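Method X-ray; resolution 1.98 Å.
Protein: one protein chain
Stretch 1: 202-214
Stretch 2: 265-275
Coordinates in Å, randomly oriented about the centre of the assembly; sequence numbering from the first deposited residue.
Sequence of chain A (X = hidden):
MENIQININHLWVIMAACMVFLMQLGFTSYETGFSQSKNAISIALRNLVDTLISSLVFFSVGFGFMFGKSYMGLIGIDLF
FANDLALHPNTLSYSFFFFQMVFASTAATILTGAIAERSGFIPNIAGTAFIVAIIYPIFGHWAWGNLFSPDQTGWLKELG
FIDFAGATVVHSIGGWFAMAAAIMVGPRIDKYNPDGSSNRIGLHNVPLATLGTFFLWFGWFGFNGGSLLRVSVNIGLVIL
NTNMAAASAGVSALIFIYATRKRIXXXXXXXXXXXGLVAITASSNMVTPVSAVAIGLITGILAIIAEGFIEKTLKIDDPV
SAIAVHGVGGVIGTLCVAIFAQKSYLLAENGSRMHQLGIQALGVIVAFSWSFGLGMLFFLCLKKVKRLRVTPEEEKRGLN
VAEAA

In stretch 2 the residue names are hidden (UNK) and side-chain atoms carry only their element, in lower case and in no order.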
# COMPACT_ATOMS: atom_id res chain seq x y z
N GLY A 202 13.56 2.46 23.47
CA GLY A 202 12.78 2.16 22.27
C GLY A 202 13.52 2.27 20.95
O GLY A 202 14.74 2.18 20.91
N LEU A 203 12.75 2.47 19.88
CA LEU A 203 13.18 2.21 18.53
C LEU A 203 13.68 0.75 18.40
O LEU A 203 14.73 0.50 17.90
CB LEU A 203 14.18 3.28 18.04
CG LEU A 203 14.32 3.52 16.52
CD1 LEU A 203 13.02 3.73 15.73
CD2 LEU A 203 15.20 4.71 16.32
N HIS A 204 12.89 -0.21 18.84
CA HIS A 204 13.30 -1.60 18.74
C HIS A 204 13.01 -2.26 17.36
O HIS A 204 13.19 -3.48 17.19
CB HIS A 204 12.61 -2.40 19.83
CG HIS A 204 13.10 -2.08 21.22
ND1 HIS A 204 12.73 -2.80 22.35
CD2 HIS A 204 13.94 -1.11 21.66
CE1 HIS A 204 13.28 -2.26 23.40
NE2 HIS A 204 13.99 -1.21 23.02
N ASN A 205 12.48 -1.51 16.39
CA ASN A 205 12.20 -2.12 15.11
C ASN A 205 12.36 -1.02 14.05
O ASN A 205 11.41 -0.47 13.55
CB ASN A 205 10.89 -2.87 15.12
CG ASN A 205 10.76 -3.83 13.94
OD1 ASN A 205 11.35 -3.65 12.89
ND2 ASN A 205 9.92 -4.80 14.07
N VAL A 206 13.62 -0.72 13.78
CA VAL A 206 14.01 0.19 12.77
C VAL A 206 13.46 -0.18 11.40
O VAL A 206 12.94 0.71 10.69
CB VAL A 206 15.50 0.43 12.79
CG1 VAL A 206 15.97 1.29 11.62
CG2 VAL A 206 15.82 1.18 14.05
N PRO A 207 13.51 -1.48 11.03
CA PRO A 207 12.88 -1.81 9.74
C PRO A 207 11.41 -1.44 9.68
O PRO A 207 10.93 -0.94 8.66
CB PRO A 207 13.06 -3.35 9.65
CG PRO A 207 14.28 -3.64 10.46
CD PRO A 207 14.33 -2.60 11.56
N LEU A 208 10.68 -1.64 10.75
CA LEU A 208 9.28 -1.35 10.73
C LEU A 208 9.04 0.20 10.67
O LEU A 208 8.16 0.66 9.94
CB LEU A 208 8.63 -1.95 11.98
CG LEU A 208 7.11 -1.95 12.00
CD1 LEU A 208 6.51 -2.75 10.86
CD2 LEU A 208 6.68 -2.54 13.32
N ALA A 209 9.82 0.97 11.41
CA ALA A 209 9.77 2.43 11.27
C ALA A 209 10.11 2.89 9.84
O ALA A 209 9.61 3.87 9.39
CB ALA A 209 10.72 3.09 12.23
N THR A 210 11.01 2.20 9.15
CA THR A 210 11.40 2.52 7.79
C THR A 210 10.20 2.26 6.89
O THR A 210 9.84 3.11 6.04
CB THR A 210 12.60 1.65 7.34
OG1 THR A 210 13.69 1.87 8.24
CG2 THR A 210 13.09 2.07 5.99
N LEU A 211 9.55 1.12 7.09
CA LEU A 211 8.37 0.83 6.28
C LEU A 211 7.28 1.92 6.57
O LEU A 211 6.61 2.38 5.64
CB LEU A 211 7.83 -0.58 6.50
CG LEU A 211 8.78 -1.74 6.13
CD1 LEU A 211 8.14 -3.12 6.34
CD2 LEU A 211 9.33 -1.65 4.73
N GLY A 212 7.18 2.33 7.84
CA GLY A 212 6.28 3.39 8.23
C GLY A 212 6.55 4.70 7.49
O GLY A 212 5.65 5.31 6.94
N THR A 213 7.83 5.05 7.39
CA THR A 213 8.20 6.29 6.71
C THR A 213 7.79 6.20 5.25
O THR A 213 7.22 7.12 4.72
CB THR A 213 9.75 6.50 6.86
OG1 THR A 213 10.06 6.58 8.26
CG2 THR A 213 10.19 7.68 6.16
N PHE A 214 8.07 5.08 4.58
CA PHE A 214 7.64 4.95 3.19
C PHE A 214 6.14 5.05 2.98
O PHE A 214 5.66 5.68 2.02
CB PHE A 214 8.16 3.67 2.57
CG PHE A 214 9.58 3.73 2.06
CD1 PHE A 214 9.93 4.54 0.97
CD2 PHE A 214 10.55 2.88 2.60
CE1 PHE A 214 11.27 4.53 0.48
CE2 PHE A 214 11.88 2.88 2.09
CZ PHE A 214 12.17 3.69 1.01
N UNK A 265 22.18 8.41 12.77
CA UNK A 265 21.22 7.85 13.72
C UNK A 265 19.84 7.76 13.08
O UNK A 265 19.31 8.78 12.62
c UNK A 265 22.46 8.81 15.65
o UNK A 265 22.02 8.43 17.90
c UNK A 265 21.12 8.68 14.97
o UNK A 265 22.26 10.51 17.23
c UNK A 265 22.26 9.29 17.04
N UNK A 266 19.27 6.58 13.02
CA UNK A 266 18.04 6.37 12.26
C UNK A 266 16.87 7.30 12.72
O UNK A 266 16.15 7.84 11.87
c UNK A 266 17.64 4.90 12.34
N UNK A 267 16.72 7.49 14.04
CA UNK A 267 15.59 8.21 14.63
C UNK A 267 15.49 9.62 14.07
O UNK A 267 14.44 10.06 13.60
N UNK A 268 16.62 10.30 14.05
CA UNK A 268 16.69 11.69 13.61
C UNK A 268 16.55 11.79 12.13
O UNK A 268 16.05 12.79 11.64
c UNK A 268 17.99 12.36 14.09
o UNK A 268 17.87 12.50 15.47
N UNK A 269 17.04 10.79 11.38
CA UNK A 269 16.87 10.82 9.93
C UNK A 269 15.37 10.73 9.58
O UNK A 269 14.87 11.46 8.72
c UNK A 269 17.93 10.59 7.01
c UNK A 269 17.93 8.13 7.36
c UNK A 269 17.33 9.46 7.81
c UNK A 269 17.61 9.67 9.29
N UNK A 270 14.64 9.84 10.26
CA UNK A 270 13.19 9.75 10.02
C UNK A 270 12.50 11.01 10.40
O UNK A 270 11.66 11.54 9.64
c UNK A 270 13.26 6.73 9.40
c UNK A 270 13.25 6.36 11.69
c UNK A 270 13.74 5.08 11.47
c UNK A 270 13.96 4.63 10.19
c UNK A 270 13.76 5.46 9.16
c UNK A 270 13.06 7.21 10.64
c UNK A 270 12.53 8.63 10.88
N UNK A 271 12.84 11.55 11.57
CA UNK A 271 12.25 12.83 12.02
C UNK A 271 12.36 13.88 10.92
O UNK A 271 11.45 14.60 10.65
c UNK A 271 12.36 14.64 13.80
o UNK A 271 12.63 12.34 14.32
c UNK A 271 12.90 13.30 13.33
N UNK A 272 13.55 14.00 10.34
CA UNK A 272 13.76 15.03 9.40
C UNK A 272 12.91 14.84 8.11
O UNK A 272 12.40 15.81 7.57
c UNK A 272 15.24 15.12 9.10
N UNK A 273 12.86 13.58 7.60
CA UNK A 273 12.09 13.25 6.43
C UNK A 273 10.63 13.62 6.66
O UNK A 273 10.04 14.33 5.86
c UNK A 273 11.27 11.42 4.97
c UNK A 273 12.27 11.76 6.05
c UNK A 273 13.72 11.59 5.56
c UNK A 273 14.16 10.16 5.44
N UNK A 274 10.07 13.15 7.76
CA UNK A 274 8.69 13.41 8.01
C UNK A 274 8.40 14.92 8.23
O UNK A 274 7.36 15.42 7.79
c UNK A 274 7.38 10.63 10.40
c UNK A 274 8.20 12.59 9.20
c UNK A 274 8.23 11.09 9.20
c UNK A 274 7.67 10.56 7.93
N UNK A 275 9.31 15.62 8.93
CA UNK A 275 9.18 17.08 9.10
C UNK A 275 9.20 17.81 7.79
O UNK A 275 8.43 18.74 7.57
c UNK A 275 10.24 17.63 10.03

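Position 265 carries three side-chain carbons in a row, the third bearing two oxygens. This carboxylate on a two-methylene arm is Glu265; it occupies the N-cap position of the helix and stays clear of stretch 1. At position 266 a single carbon points toward stretch 1, its CB lying 4.0 Å from Val206 CG1, which identifies Ala266. Position 267 has no side-chain atoms and is Gly267. Leu203 CD2 approaches Gly267 N to 3.9 Å, so the leucine packs directly on bare backbone at the first turn of the helix.

Position 268 shows one carbon followed by one oxygen, with no branch: Ser268, out of reach of stretch 1 and hydrogen-bonded elsewhere in the structure. Four carbons forked at the second mark position 269 as Leu269, likewise turned to other surroundings.

Position 270 has one carbon leading to a ring of six carbons, without an oxygen on the ring, and is therefore Phe270. Its ring enters a hollow formed by Val206, Ala209, Thr210 and Thr213. Ala209 CB lies 3.7 Å from Phe270 CE2, and Val206 CG1 is 4.2 Å from Phe270 CZ. Thr210 OG1 meets the ring edge, near its plane, 3.4 Å from Phe270 CZ, while Ala209 O lies over one face. Thr213 OG1 comes equally close, 3.4 Å from Phe270 CD1.

At position 271 the first carbon carries one oxygen and one carbon, the branched pattern of Thr271, which does not touch stretch 1. Position 272 has a lone carbon, also out of reach: Ala272. Position 273 has four carbons forked at the first, one arm two carbons long, hence Ile273; its CG2 lies 4.1 Å from Thr213 CG2. The four carbons at position 274 fork at the second, giving Leu274. Its CB points sideways, but the end of the side chain comes nearer, placing Leu274 CD2 4.2 Å from Thr213 CG2. Position 275, with one carbon and no contact, is Ala275.

The two helices run nearly parallel, at 10°, with their axes 10.9 Å apart at closest approach. Phe270 bridges this gap as a knob in a hole, supplying the largest share of the 361 Å² buried. No hydrogen bond crosses the contact. The threonine hydroxyls bordering the ring instead donate within their own helix, Thr210 OG1 to Val206 O at 2.8 Å and Thr213 OG1 to Ala209 O at 3.0 Å, so both can lie beside an aromatic ring without leaving their protons unpaired.

Stretch 2 265-275: EAGSLFTAILA
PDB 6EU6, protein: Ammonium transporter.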